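Local coordinates for protein amphiphysin (PDB 1URU) that probably senses, and may help shape, curved membranes during endocytosis through its dimeric helical BAR domain, at residues N122-T125 and G126-P129; P194-Y197 and D198-I201; R200-F203 and L204-L208. All blocks are in the same frame, centred on the assembly; numbering follows the deposited sequence.

Overall arrangement
All three contacts are local, each between neighbouring turns of one helix, so none closes a loop. From the N terminus, helix 35-84 comes first and supplies partners to contacts 1 and 2. Contact 1 follows on helix 92-156. The chain then turns back into helix 172-239, which carries contact 2 and, overlapping its end, contact 3. The two share Arg200 and Ile201. Contact 1 lies in series with both and nests in neither. It touches contact 2 through Gln127 and Leu196, and contact 3 through Tyr124 and Phe203. Contact 1 ties the helices of one chain together; contacts 2 and 3 also carry helix 172-239 to the second subunit.

Contact 1 of 3, residues N122-T125 and G126-P129; sequences NTYT and GQFP
Phe128 turns the edge of its ring toward one face of Tyr124 in a T-shaped pair. The centroids are 5.2 Å apart and the planes stand at 86°. Between the two rings the closest atoms are Phe128 CZ and Tyr124 CZ, 3.7 Å apart. The opposite face of Tyr124 receives the ring of Phe203 from helix 172-239. Near the edge of the Phe128 ring, CD1 lies 3.3 Å from Thr125 O. The Gln127 amide reaches back along the helix, with NE2 3.1 Å from Tyr124 CD1. It approaches obliquely, its plane 74° from the ring. Tyr124 CG is anti to the backbone N (chi1 166°), which leaves the ring beside the next turn, where Phe128 can meet it. Gly126 N makes two weak bonds, to Asn122 O and Thr123 O, and the nitrogens of Phe128 and Pro129 have none to the preceding turn. Pro129 has no N-H to give, and its CD packs 3.5 Å from Thr125 O. The Tyr124 hydroxyl is bonded to Gln49 of helix 35-84. The ring pair thus rests on dispersion with a weak electrostatic part, edge hydrogens facing a pi cloud, while a polar tether fixes the far end of the tyrosine.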
ATOM      1  N   ASN A 122      -5.716 -12.737 -16.141  1.00 45.80           N
ATOM      2  CA  ASN A 122      -6.606 -12.047 -17.079  1.00 45.59           C
ATOM      3  C   ASN A 122      -6.928 -12.960 -18.250  1.00 45.54           C
ATOM      4  O   ASN A 122      -8.031 -12.899 -18.775  1.00 45.19           O
ATOM      5  CB  ASN A 122      -5.989 -10.731 -17.602  1.00 45.43           C
ATOM      6  CG  ASN A 122      -5.976  -9.606 -16.557  1.00 45.12           C
ATOM      7  OD1 ASN A 122      -6.764  -9.576 -15.619  1.00 43.05           O
ATOM      8  ND2 ASN A 122      -5.067  -8.674 -16.737  1.00 45.64           N
ATOM      9  N   THR A 123      -5.974 -13.814 -18.628  1.00 45.43           N
ATOM     10  CA  THR A 123      -6.157 -14.770 -19.728  1.00 45.86           C
ATOM     11  C   THR A 123      -7.085 -15.949 -19.359  1.00 45.99           C
ATOM     12  O   THR A 123      -7.941 -16.353 -20.139  1.00 46.04           O
ATOM     13  CB  THR A 123      -4.791 -15.296 -20.184  1.00 45.66           C
ATOM     14  OG1 THR A 123      -4.092 -14.265 -20.879  1.00 46.79           O
ATOM     15  CG2 THR A 123      -4.920 -16.371 -21.217  1.00 45.32           C
ATOM     16  N   TYR A 124      -6.890 -16.484 -18.167  1.00 46.22           N
ATOM     17  CA  TYR A 124      -7.692 -17.571 -17.652  1.00 46.72           C
ATOM     18  C   TYR A 124      -9.085 -17.063 -17.390  1.00 47.82           C
ATOM     19  O   TYR A 124     -10.074 -17.739 -17.671  1.00 48.00           O
ATOM     20  CB  TYR A 124      -7.063 -18.110 -16.369  1.00 46.27           C
ATOM     21  CG  TYR A 124      -7.931 -19.011 -15.522  1.00 45.15           C
ATOM     22  CD1 TYR A 124      -8.090 -20.375 -15.828  1.00 44.87           C
ATOM     23  CD2 TYR A 124      -8.570 -18.510 -14.393  1.00 43.20           C
ATOM     24  CE1 TYR A 124      -8.896 -21.203 -15.025  1.00 44.51           C
ATOM     25  CE2 TYR A 124      -9.356 -19.312 -13.593  1.00 43.96           C
ATOM     26  CZ  TYR A 124      -9.515 -20.655 -13.891  1.00 45.07           C
ATOM     27  OH  TYR A 124     -10.286 -21.417 -13.032  1.00 44.75           O
ATOM     28  N   THR A 125      -9.161 -15.850 -16.876  1.00 49.30           N
ATOM     29  CA  THR A 125     -10.446 -15.235 -16.583  1.00 50.58           C
ATOM     30  C   THR A 125     -11.264 -14.924 -17.838  1.00 51.62           C
ATOM     31  O   THR A 125     -12.500 -14.949 -17.783  1.00 51.55           O
ATOM     32  CB  THR A 125     -10.230 -13.967 -15.765  1.00 50.32           C
ATOM     33  OG1 THR A 125      -9.666 -14.323 -14.496  1.00 50.82           O
ATOM     34  CG2 THR A 125     -11.537 -13.349 -15.403  1.00 50.36           C
ATOM     35  N   GLY A 126     -10.572 -14.638 -18.949  1.00 52.94           N
ATOM     36  CA  GLY A 126     -11.194 -14.178 -20.185  1.00 53.71           C
ATOM     37  C   GLY A 126     -11.790 -15.303 -21.006  1.00 54.78           C
ATOM     38  O   GLY A 126     -12.613 -15.071 -21.902  1.00 55.78           O
ATOM     39  N   GLN A 127     -11.399 -16.536 -20.713  1.00 55.38           N
ATOM     40  CA  GLN A 127     -11.954 -17.656 -21.452  1.00 55.97           C
ATOM     41  C   GLN A 127     -13.369 -17.993 -21.012  1.00 55.95           C
ATOM     42  O   GLN A 127     -14.087 -18.645 -21.761  1.00 56.53           O
ATOM     43  CB  GLN A 127     -11.035 -18.876 -21.404  1.00 56.20           C
ATOM     44  CG  GLN A 127     -10.940 -19.562 -20.073  1.00 57.12           C
ATOM     45  CD  GLN A 127      -9.651 -20.345 -19.909  1.00 58.26           C
ATOM     46  OE1 GLN A 127      -8.956 -20.628 -20.871  1.00 57.95           O
ATOM     47  NE2 GLN A 127      -9.332 -20.692 -18.675  1.00 61.17           N
ATOM     48  N   PHE A 128     -13.796 -17.481 -19.863  1.00 55.81           N
ATOM     49  CA  PHE A 128     -15.154 -17.737 -19.358  1.00 55.96           C
ATOM     50  C   PHE A 128     -16.323 -17.066 -20.112  1.00 56.52           C
ATOM     51  O   PHE A 128     -17.325 -17.736 -20.377  1.00 56.30           O
ATOM     52  CB  PHE A 128     -15.244 -17.437 -17.854  1.00 55.68           C
ATOM     53  CG  PHE A 128     -14.406 -18.347 -17.023  1.00 54.00           C
ATOM     54  CD1 PHE A 128     -13.150 -17.962 -16.602  1.00 52.24           C
ATOM     55  CD2 PHE A 128     -14.853 -19.608 -16.706  1.00 54.01           C
ATOM     56  CE1 PHE A 128     -12.359 -18.801 -15.855  1.00 52.21           C
ATOM     57  CE2 PHE A 128     -14.068 -20.460 -15.945  1.00 54.45           C
ATOM     58  CZ  PHE A 128     -12.808 -20.051 -15.527  1.00 53.14           C
ATOM     59  N   PRO A 129     -16.257 -15.769 -20.412  1.00 57.02           N
ATOM     60  CA  PRO A 129     -17.314 -15.131 -21.220  1.00 57.17           C
ATOM     61  C   PRO A 129     -17.585 -15.764 -22.594  1.00 57.06           C
ATOM     62  O   PRO A 129     -18.732 -15.771 -23.006  1.00 56.50           O
ATOM     63  CB  PRO A 129     -16.845 -13.670 -21.346  1.00 57.06           C
ATOM     64  CG  PRO A 129     -15.456 -13.662 -20.940  1.00 57.28           C
ATOM     65  CD  PRO A 129     -15.278 -14.779 -19.941  1.00 57.35           C
TER

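Contact 2 of 3, residues P194-Y197 and D198-I201; sequences PALY and DSRI
Tyr197 and Arg200 form an i to i+3 cation-pi stack on one turn of helix 172-239, at the dimer-facing surface of the BAR domain. The guanidinium lies flat over one face of the ring, with the two planes 18° apart. Arg200 CZ is 3.8 Å from the centroid of the Tyr197 ring, and Arg200 NE sits over the ring centre. Arg200 CD also approaches that face, a CH-pi contact of 4.1 Å to the Tyr197 centroid. The arginine chain bends at chi3 (114°), which swings its planar end back over the tyrosine. A hydrogen bond from Arg200 NE to Tyr197 O, 2.8 Å, holds the group there, and the acceptor lies in the guanidinium plane. Arg200 N bonds to the same Tyr197 O at 3.3 Å, from the other face of the carbonyl plane. The turn itself is built on Asp198 N to Pro194 O, 3.0 Å, and Ser199 N to Ala195 O, 3.2 Å. Beyond the stack, Arg200 NH1 makes a salt bridge with Glu86 of the second subunit, and the Tyr197 hydroxyl has a weak bond to Arg48 of helix 35-84 in the same chain. The guanidinium is thus engaged by a pi face, a carbonyl oxygen and, across the interface, a carboxylate. The NE bond and the stack probably limit its rotation, leaving NH1 directed at the second subunit.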
ATOM      1  N   PRO A 194     -16.397 -29.710 -18.352  1.00 44.35           N
ATOM      2  CA  PRO A 194     -15.592 -30.380 -17.314  1.00 44.00           C
ATOM      3  C   PRO A 194     -14.087 -30.277 -17.525  1.00 43.66           C
ATOM      4  O   PRO A 194     -13.350 -30.233 -16.564  1.00 43.74           O
ATOM      5  CB  PRO A 194     -16.034 -31.853 -17.413  1.00 43.59           C
ATOM      6  CG  PRO A 194     -16.691 -31.972 -18.703  1.00 43.67           C
ATOM      7  CD  PRO A 194     -17.308 -30.655 -19.016  1.00 44.08           C
ATOM      8  N   ALA A 195     -13.658 -30.306 -18.773  1.00 44.17           N
ATOM      9  CA  ALA A 195     -12.276 -30.076 -19.139  1.00 44.66           C
ATOM     10  C   ALA A 195     -11.788 -28.767 -18.551  1.00 45.09           C
ATOM     11  O   ALA A 195     -10.730 -28.745 -17.954  1.00 45.76           O
ATOM     12  CB  ALA A 195     -12.126 -30.068 -20.678  1.00 44.67           C
ATOM     13  N   LEU A 196     -12.572 -27.697 -18.719  1.00 45.80           N
ATOM     14  CA  LEU A 196     -12.256 -26.353 -18.215  1.00 46.47           C
ATOM     15  C   LEU A 196     -12.287 -26.290 -16.704  1.00 46.77           C
ATOM     16  O   LEU A 196     -11.478 -25.601 -16.083  1.00 46.75           O
ATOM     17  CB  LEU A 196     -13.250 -25.309 -18.777  1.00 46.62           C
ATOM     18  CG  LEU A 196     -13.238 -23.827 -18.301  1.00 47.05           C
ATOM     19  CD1 LEU A 196     -11.857 -23.151 -18.373  1.00 47.14           C
ATOM     20  CD2 LEU A 196     -14.237 -23.018 -19.114  1.00 45.78           C
ATOM     21  N   TYR A 197     -13.240 -26.993 -16.122  1.00 47.41           N
ATOM     22  CA  TYR A 197     -13.358 -27.087 -14.683  1.00 48.17           C
ATOM     23  C   TYR A 197     -12.126 -27.728 -14.063  1.00 48.71           C
ATOM     24  O   TYR A 197     -11.688 -27.326 -12.993  1.00 48.39           O
ATOM     25  CB  TYR A 197     -14.613 -27.887 -14.310  1.00 48.27           C
ATOM     26  CG  TYR A 197     -14.966 -27.764 -12.858  1.00 48.15           C
ATOM     27  CD1 TYR A 197     -15.223 -26.509 -12.291  1.00 49.46           C
ATOM     28  CD2 TYR A 197     -15.004 -28.881 -12.032  1.00 48.39           C
ATOM     29  CE1 TYR A 197     -15.518 -26.372 -10.935  1.00 49.56           C
ATOM     30  CE2 TYR A 197     -15.313 -28.758 -10.674  1.00 49.57           C
ATOM     31  CZ  TYR A 197     -15.564 -27.497 -10.134  1.00 50.15           C
ATOM     32  OH  TYR A 197     -15.863 -27.358  -8.799  1.00 52.57           O
ATOM     33  N   ASP A 198     -11.561 -28.719 -14.737  1.00 49.63           N
ATOM     34  CA  ASP A 198     -10.398 -29.411 -14.201  1.00 50.90           C
ATOM     35  C   ASP A 198      -9.158 -28.554 -14.334  1.00 50.52           C
ATOM     36  O   ASP A 198      -8.340 -28.531 -13.427  1.00 51.21           O
ATOM     37  CB  ASP A 198     -10.223 -30.770 -14.866  1.00 51.87           C
ATOM     38  CG  ASP A 198     -11.350 -31.727 -14.499  1.00 55.70           C
ATOM     39  OD1 ASP A 198     -11.794 -31.662 -13.315  1.00 61.02           O
ATOM     40  OD2 ASP A 198     -11.865 -32.547 -15.310  1.00 58.76           O
ATOM     41  N   SER A 199      -9.040 -27.809 -15.426  1.00 50.21           N
ATOM     42  CA  SER A 199      -7.990 -26.802 -15.556  1.00 50.23           C
ATOM     43  C   SER A 199      -7.841 -25.890 -14.330  1.00 50.17           C
ATOM     44  O   SER A 199      -6.749 -25.414 -14.068  1.00 50.26           O
ATOM     45  CB  SER A 199      -8.208 -25.940 -16.798  1.00 50.41           C
ATOM     46  OG  SER A 199      -9.354 -25.128 -16.660  1.00 50.31           O
ATOM     47  N   ARG A 200      -8.915 -25.681 -13.564  1.00 50.32           N
ATOM     48  CA  ARG A 200      -8.884 -24.787 -12.388  1.00 50.38           C
ATOM     49  C   ARG A 200      -7.740 -25.049 -11.398  1.00 50.25           C
ATOM     50  O   ARG A 200      -7.205 -24.107 -10.827  1.00 51.00           O
ATOM     51  CB  ARG A 200     -10.251 -24.758 -11.648  1.00 50.34           C
ATOM     52  CG  ARG A 200     -10.384 -25.692 -10.447  1.00 51.40           C
ATOM     53  CD  ARG A 200     -11.816 -26.011  -9.992  1.00 52.52           C
ATOM     54  NE  ARG A 200     -12.085 -27.441 -10.224  1.00 55.91           N
ATOM     55  CZ  ARG A 200     -12.305 -28.355  -9.280  1.00 57.40           C
ATOM     56  NH1 ARG A 200     -12.368 -28.030  -7.997  1.00 56.38           N
ATOM     57  NH2 ARG A 200     -12.506 -29.614  -9.640  1.00 59.84           N
ATOM     58  N   ILE A 201      -7.392 -26.312 -11.176  1.00 50.06           N
ATOM     59  CA  ILE A 201      -6.395 -26.672 -10.175  1.00 49.86           C
ATOM     60  C   ILE A 201      -5.044 -26.229 -10.685  1.00 49.16           C
ATOM     61  O   ILE A 201      -4.349 -25.475 -10.019  1.00 49.01           O
ATOM     62  CB  ILE A 201      -6.349 -28.208  -9.925  1.00 50.41           C
ATOM     63  CG1 ILE A 201      -7.624 -28.719  -9.249  1.00 51.83           C
ATOM     64  CG2 ILE A 201      -5.136 -28.584  -9.044  1.00 51.10           C
ATOM     65  CD1 ILE A 201      -7.926 -30.193  -9.565  1.00 51.73           C
TER

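Contact 3 of 3, residues R200-F203 and L204-L208; sequences RILF and LVTNL
Phe203 O accepts the N-H of Asn207 at 2.9 Å, with an N-H...O angle of 159°. The hydroxyl oxygen of Thr206 also comes close, with OG1 2.9 Å from Phe203 O. The same Thr206 OG1 lies 2.9 Å from Leu202 O, and its one proton could go to either. The side chain gets there because OG1 stands between the backbone N and the carbonyl carbon (chi1 60°), folded back onto the preceding turn. Leu202 O also takes the backbone N-H of Thr206. One residue earlier, Val205 N bonds to Ile201 O at 3.0 Å.

Asn207 CB sits over one face of the Phe203 ring, offset toward the rim, as a CH-pi contact 4.2 Å from the centroid. The two side chains run alongside each other and point the same way. With CG anti to the backbone N (chi1 167°), the Phe203 ring runs beside the next turn, where Asn207 CB reaches its face. Phe203 CD2 lies 3.9 Å from Leu204 CG. The methyl branch CG2 of Ile201 meets Val205 CG1 at 4.1 Å. Leu202 CD1 touches Thr206 CG2 at 3.9 Å, and both residues are exposed.

Two sides of this turn meet neighbours. Phe203 and Asn207 pack on Leu121 of helix 92-156. Ile201 meets Trp89, and Leu204 meets Ile84, both of the second subunit. This is the arrangement of a BAR domain, in which long helices form a coiled coil in each chain and the paired chains make an elongated dimer.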
ATOM      1  N   ARG A 200      -8.915 -25.681 -13.564  1.00 50.32           N
ATOM      2  CA  ARG A 200      -8.884 -24.787 -12.388  1.00 50.38           C
ATOM      3  C   ARG A 200      -7.740 -25.049 -11.398  1.00 50.25           C
ATOM      4  O   ARG A 200      -7.205 -24.107 -10.827  1.00 51.00           O
ATOM      5  CB  ARG A 200     -10.251 -24.758 -11.648  1.00 50.34           C
ATOM      6  CG  ARG A 200     -10.384 -25.692 -10.447  1.00 51.40           C
ATOM      7  CD  ARG A 200     -11.816 -26.011  -9.992  1.00 52.52           C
ATOM      8  NE  ARG A 200     -12.085 -27.441 -10.224  1.00 55.91           N
ATOM      9  CZ  ARG A 200     -12.305 -28.355  -9.280  1.00 57.40           C
ATOM     10  NH1 ARG A 200     -12.368 -28.030  -7.997  1.00 56.38           N
ATOM     11  NH2 ARG A 200     -12.506 -29.614  -9.640  1.00 59.84           N
ATOM     12  N   ILE A 201      -7.392 -26.312 -11.176  1.00 50.06           N
ATOM     13  CA  ILE A 201      -6.395 -26.672 -10.175  1.00 49.86           C
ATOM     14  C   ILE A 201      -5.044 -26.229 -10.685  1.00 49.16           C
ATOM     15  O   ILE A 201      -4.349 -25.475 -10.019  1.00 49.01           O
ATOM     16  CB  ILE A 201      -6.349 -28.208  -9.925  1.00 50.41           C
ATOM     17  CG1 ILE A 201      -7.624 -28.719  -9.249  1.00 51.83           C
ATOM     18  CG2 ILE A 201      -5.136 -28.584  -9.044  1.00 51.10           C
ATOM     19  CD1 ILE A 201      -7.926 -30.193  -9.565  1.00 51.73           C
ATOM     20  N   LEU A 202      -4.678 -26.712 -11.866  1.00 48.38           N
ATOM     21  CA  LEU A 202      -3.395 -26.378 -12.467  1.00 48.03           C
ATOM     22  C   LEU A 202      -3.219 -24.863 -12.631  1.00 47.73           C
ATOM     23  O   LEU A 202      -2.127 -24.337 -12.422  1.00 47.08           O
ATOM     24  CB  LEU A 202      -3.218 -27.077 -13.828  1.00 48.06           C
ATOM     25  CG  LEU A 202      -1.914 -26.764 -14.592  1.00 46.96           C
ATOM     26  CD1 LEU A 202      -0.694 -27.338 -13.876  1.00 45.41           C
ATOM     27  CD2 LEU A 202      -1.996 -27.255 -16.046  1.00 46.88           C
ATOM     28  N   PHE A 203      -4.283 -24.164 -13.019  1.00 47.48           N
ATOM     29  CA  PHE A 203      -4.189 -22.732 -13.127  1.00 47.13           C
ATOM     30  C   PHE A 203      -3.773 -22.111 -11.806  1.00 47.29           C
ATOM     31  O   PHE A 203      -2.873 -21.287 -11.760  1.00 46.43           O
ATOM     32  CB  PHE A 203      -5.490 -22.079 -13.537  1.00 47.26           C
ATOM     33  CG  PHE A 203      -5.446 -20.597 -13.346  1.00 46.07           C
ATOM     34  CD1 PHE A 203      -4.581 -19.828 -14.127  1.00 44.57           C
ATOM     35  CD2 PHE A 203      -6.165 -19.992 -12.328  1.00 45.13           C
ATOM     36  CE1 PHE A 203      -4.480 -18.469 -13.949  1.00 45.15           C
ATOM     37  CE2 PHE A 203      -6.083 -18.633 -12.136  1.00 46.54           C
ATOM     38  CZ  PHE A 203      -5.225 -17.861 -12.947  1.00 46.76           C
ATOM     39  N   LEU A 204      -4.453 -22.488 -10.735  1.00 48.08           N
ATOM     40  CA  LEU A 204      -4.186 -21.872  -9.439  1.00 49.33           C
ATOM     41  C   LEU A 204      -2.864 -22.253  -8.807  1.00 49.27           C
ATOM     42  O   LEU A 204      -2.248 -21.420  -8.164  1.00 49.74           O
ATOM     43  CB  LEU A 204      -5.315 -22.144  -8.458  1.00 49.98           C
ATOM     44  CG  LEU A 204      -6.318 -20.990  -8.523  1.00 52.92           C
ATOM     45  CD1 LEU A 204      -7.702 -21.465  -8.991  1.00 54.00           C
ATOM     46  CD2 LEU A 204      -6.361 -20.297  -7.165  1.00 55.32           C
ATOM     47  N   VAL A 205      -2.432 -23.495  -8.964  1.00 49.19           N
ATOM     48  CA  VAL A 205      -1.152 -23.878  -8.428  1.00 49.44           C
ATOM     49  C   VAL A 205      -0.089 -23.040  -9.145  1.00 49.75           C
ATOM     50  O   VAL A 205       0.846 -22.564  -8.518  1.00 49.93           O
ATOM     51  CB  VAL A 205      -0.866 -25.437  -8.495  1.00 49.56           C
ATOM     52  CG1 VAL A 205      -1.972 -26.235  -7.793  1.00 49.63           C
ATOM     53  CG2 VAL A 205      -0.697 -25.924  -9.892  1.00 48.55           C
ATOM     54  N   THR A 206      -0.256 -22.801 -10.438  1.00 49.94           N
ATOM     55  CA  THR A 206       0.755 -22.047 -11.193  1.00 49.99           C
ATOM     56  C   THR A 206       0.695 -20.551 -10.870  1.00 49.25           C
ATOM     57  O   THR A 206       1.736 -19.955 -10.637  1.00 49.01           O
ATOM     58  CB  THR A 206       0.704 -22.362 -12.745  1.00 50.15           C
ATOM     59  OG1 THR A 206      -0.568 -22.028 -13.304  1.00 52.22           O
ATOM     60  CG2 THR A 206       0.793 -23.882 -13.017  1.00 49.66           C
ATOM     61  N   ASN A 207      -0.508 -19.971 -10.769  1.00 48.97           N
ATOM     62  CA  ASN A 207      -0.657 -18.536 -10.481  1.00 48.84           C
ATOM     63  C   ASN A 207      -0.200 -18.189  -9.092  1.00 48.76           C
ATOM     64  O   ASN A 207       0.600 -17.286  -8.901  1.00 49.42           O
ATOM     65  CB  ASN A 207      -2.103 -18.053 -10.665  1.00 48.96           C
ATOM     66  CG  ASN A 207      -2.195 -16.564 -11.119  1.00 48.89           C
ATOM     67  OD1 ASN A 207      -1.405 -16.077 -11.935  1.00 47.62           O
ATOM     68  ND2 ASN A 207      -3.183 -15.862 -10.598  1.00 49.69           N
ATOM     69  N   LEU A 208      -0.703 -18.915  -8.107  1.00 48.67           N
ATOM     70  CA  LEU A 208      -0.251 -18.728  -6.726  1.00 48.27           C
ATOM     71  C   LEU A 208       1.250 -19.007  -6.520  1.00 48.18           C
ATOM     72  O   LEU A 208       1.857 -18.381  -5.681  1.00 49.07           O
ATOM     73  CB  LEU A 208      -1.112 -19.559  -5.769  1.00 47.91           C
ATOM     74  CG  LEU A 208      -2.616 -19.238  -5.755  1.00 46.98           C
ATOM     75  CD1 LEU A 208      -3.337 -20.078  -4.741  1.00 46.68           C
ATOM     76  CD2 LEU A 208      -2.858 -17.782  -5.441  1.00 47.10           C
TER